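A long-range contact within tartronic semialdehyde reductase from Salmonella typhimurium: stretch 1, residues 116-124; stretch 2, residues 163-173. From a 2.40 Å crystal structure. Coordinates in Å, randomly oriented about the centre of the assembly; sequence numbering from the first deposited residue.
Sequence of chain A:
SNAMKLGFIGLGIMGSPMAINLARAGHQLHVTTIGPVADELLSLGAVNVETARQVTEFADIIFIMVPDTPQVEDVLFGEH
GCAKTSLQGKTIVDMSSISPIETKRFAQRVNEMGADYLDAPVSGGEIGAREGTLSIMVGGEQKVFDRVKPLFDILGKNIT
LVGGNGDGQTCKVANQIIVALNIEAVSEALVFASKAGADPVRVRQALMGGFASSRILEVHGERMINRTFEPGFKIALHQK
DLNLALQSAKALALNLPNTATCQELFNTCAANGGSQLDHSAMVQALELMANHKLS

Stretch 1 116-124: DYLDAPVSG
Stretch 2, residues 163-173: GGNGDGQTCKV

This contact within tartronic semialdehyde reductase lays the start of a helix beside the end of a strand. Strand 116-119 and helix 167-173 run almost parallel, their N-to-C directions 5° apart and their axes 8.3 Å apart at closest approach. The register is set by P121 and Q169, whose CA atoms lie 5.8 Å apart, and the two stretches together bury 462 Å².

D119, with the largest covered area, is the anchor. Its backbone is extended (phi/psi -101/116), CA-to-CB points toward the other stretch, and chi1 of 50° (p) with chi2 of -71° presents the carboxylate to the amides of G166, at the N-cap, and of G168 and Q169 in the first turn. D119 OD1 accepts from G166 N at 2.8 Å; D119 OD2 accepts from Q169 N at 3.0 Å and, in a weak bond with an N-H...acceptor angle of 119°, from G168 N at 2.9 Å. Amides at a helix start generally lack acceptors from a preceding helical turn; here the acid takes those of G168 and Q169, while D167 N is used by the beta turn. A type II turn from G164 to D167, closed by D167 N to G164 O at 2.9 Å, leads into the helix. G166, at the N-cap, has phi/psi 112/-29, where a side chain would jam against the preceding carbonyl. At G168 the constraint is different: an ideal CB would point toward the strand and sit 2.3 Å from D119 O, a clash.

P121 (phi/psi -53/156, C-gamma endo) follows as the packing element. P121 CG lies 2.9 Å from G168 O, a very close approach, while P121 CB lies 3.4 Å from Q169 OE1 and 3.7 Å from K172 CB. The bare G168 thus lets the proline ring settle against the helix backbone, one turn before K172.

N165, in the turn at phi/psi -45/120, starts sideways but brings its end nearer through chi1 of -84° (m) and chi2 of 147°. N165 ND2 donates to both Y117 O at 2.7 Å and D119 OD1 at 3.1 Å, fastening the turn to the strand at two points, one on its backbone and one on the anchoring acid. N165 ND2 also lies at the edge of the Y117 ring, 3.6 Å from Y117 CD2, with the tyrosine at chi1 -171° (t). Water 1 accepts from Y117 N at 3.0 Å and donates to N165 OD1 at 2.7 Å.

At the far end, the CA-to-CB bond of K172 points toward the first stretch and, with chi angles t, p, t, m, the side chain extends past P121 so that K172 NZ donates to V122 O at 2.9 Å. K172 CE packs 3.8 Å from S123 CB.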

# COMPACT_ATOMS: atom_id res chain seq x y z
N ASP A 116 24.48 22.24 27.38
CA ASP A 116 23.08 21.83 27.28
C ASP A 116 22.73 21.76 25.79
O ASP A 116 23.35 22.43 24.96
CB ASP A 116 22.17 22.82 28.00
CG ASP A 116 22.29 22.72 29.51
OD1 ASP A 116 22.15 21.60 30.05
OD2 ASP A 116 22.51 23.76 30.16
N TYR A 117 21.73 20.94 25.47
CA TYR A 117 21.30 20.74 24.09
C TYR A 117 19.78 20.77 23.98
O TYR A 117 19.08 20.12 24.75
CB TYR A 117 21.80 19.38 23.60
CG TYR A 117 21.63 19.10 22.11
CD1 TYR A 117 22.74 19.03 21.27
CD2 TYR A 117 20.37 18.88 21.56
CE1 TYR A 117 22.61 18.75 19.91
CE2 TYR A 117 20.22 18.61 20.20
CZ TYR A 117 21.35 18.54 19.38
OH TYR A 117 21.22 18.26 18.04
N LEU A 118 19.29 21.54 23.03
CA LEU A 118 17.87 21.60 22.78
C LEU A 118 17.70 21.27 21.31
O LEU A 118 18.35 21.89 20.47
CB LEU A 118 17.29 23.00 23.01
CG LEU A 118 17.12 23.64 24.38
CD1 LEU A 118 16.31 24.93 24.21
CD2 LEU A 118 16.41 22.69 25.35
N ASP A 119 16.89 20.27 20.98
CA ASP A 119 16.64 19.99 19.58
C ASP A 119 15.28 20.63 19.39
O ASP A 119 14.31 20.25 20.03
CB ASP A 119 16.61 18.49 19.27
CG ASP A 119 15.69 17.70 20.19
OD1 ASP A 119 16.02 17.53 21.38
OD2 ASP A 119 14.63 17.23 19.72
N ALA A 120 15.23 21.65 18.55
CA ALA A 120 13.98 22.34 18.33
C ALA A 120 13.67 22.51 16.84
O ALA A 120 13.74 23.63 16.29
CB ALA A 120 14.01 23.70 19.03
N PRO A 121 13.36 21.40 16.15
CA PRO A 121 13.03 21.48 14.73
C PRO A 121 11.92 22.52 14.54
O PRO A 121 11.16 22.79 15.48
CB PRO A 121 12.56 20.06 14.39
CG PRO A 121 12.16 19.47 15.74
CD PRO A 121 13.22 20.02 16.65
N VAL A 122 11.83 23.09 13.35
CA VAL A 122 10.82 24.10 13.09
C VAL A 122 9.99 23.80 11.85
O VAL A 122 10.40 23.03 10.99
CB VAL A 122 11.47 25.49 12.92
CG1 VAL A 122 12.42 25.47 11.76
CG2 VAL A 122 10.42 26.53 12.69
N SER A 123 8.80 24.39 11.78
CA SER A 123 7.95 24.23 10.61
C SER A 123 7.28 25.57 10.32
O SER A 123 6.93 26.30 11.25
CB SER A 123 6.92 23.11 10.81
OG SER A 123 6.25 23.19 12.05
N GLY A 124 7.13 25.90 9.05
CA GLY A 124 6.50 27.15 8.66
C GLY A 124 7.10 27.67 7.37
O GLY A 124 6.52 28.53 6.69
N GLY A 163 9.28 17.38 25.18
CA GLY A 163 9.82 16.42 26.13
C GLY A 163 11.33 16.55 26.18
O GLY A 163 11.87 17.63 25.94
N GLY A 164 12.01 15.44 26.46
CA GLY A 164 13.45 15.45 26.53
C GLY A 164 14.09 15.40 25.16
O GLY A 164 13.40 15.23 24.16
N ASN A 165 15.41 15.55 25.13
CA ASN A 165 16.20 15.54 23.89
C ASN A 165 15.83 14.42 22.93
O ASN A 165 15.94 13.24 23.26
CB ASN A 165 17.69 15.46 24.23
CG ASN A 165 18.29 16.83 24.53
OD1 ASN A 165 19.20 16.96 25.36
ND2 ASN A 165 17.79 17.87 23.86
N GLY A 166 15.42 14.82 21.73
CA GLY A 166 15.02 13.85 20.72
C GLY A 166 13.53 13.93 20.44
O GLY A 166 13.08 13.64 19.33
N ASP A 167 12.76 14.33 21.44
CA ASP A 167 11.31 14.43 21.29
C ASP A 167 10.95 15.60 20.40
O ASP A 167 9.84 15.66 19.86
CB ASP A 167 10.64 14.61 22.66
CG ASP A 167 10.71 13.35 23.51
OD1 ASP A 167 11.40 12.39 23.11
OD2 ASP A 167 10.06 13.34 24.58
N GLY A 168 11.87 16.54 20.25
CA GLY A 168 11.61 17.68 19.40
C GLY A 168 11.57 17.18 17.97
O GLY A 168 10.63 17.43 17.22
N GLN A 169 12.61 16.44 17.61
CA GLN A 169 12.71 15.88 16.28
C GLN A 169 11.56 14.90 16.05
O GLN A 169 10.91 14.90 15.00
CB GLN A 169 14.04 15.16 16.11
CG GLN A 169 15.27 16.07 16.25
CD GLN A 169 15.26 17.21 15.25
OE1 GLN A 169 14.43 17.24 14.34
NE2 GLN A 169 16.19 18.15 15.40
N THR A 170 11.31 14.07 17.04
CA THR A 170 10.26 13.09 16.89
C THR A 170 8.92 13.79 16.65
O THR A 170 8.07 13.27 15.91
CB THR A 170 10.16 12.20 18.12
OG1 THR A 170 11.35 11.41 18.23
CG2 THR A 170 8.92 11.29 18.02
N CYS A 171 8.75 14.96 17.26
CA CYS A 171 7.51 15.71 17.11
C CYS A 171 7.37 16.25 15.69
O CYS A 171 6.29 16.23 15.10
CB CYS A 171 7.46 16.85 18.12
SG CYS A 171 5.84 17.62 18.27
N LYS A 172 8.47 16.75 15.14
CA LYS A 172 8.44 17.27 13.78
C LYS A 172 8.09 16.15 12.79
O LYS A 172 7.25 16.33 11.93
CB LYS A 172 9.79 17.89 13.42
CG LYS A 172 9.90 18.38 11.98
CD LYS A 172 8.90 19.48 11.68
CE LYS A 172 9.02 19.97 10.25
NZ LYS A 172 10.43 20.35 9.93
N VAL A 173 8.74 14.99 12.92
CA VAL A 173 8.48 13.89 11.99
C VAL A 173 7.02 13.51 12.01
O VAL A 173 6.41 13.29 10.96
CB VAL A 173 9.32 12.64 12.32
CG1 VAL A 173 8.90 11.47 11.43
CG2 VAL A 173 10.78 12.93 12.08
O HOH W 1 20.59 18.62 26.91
O HOH W 2 18.93 17.71 17.10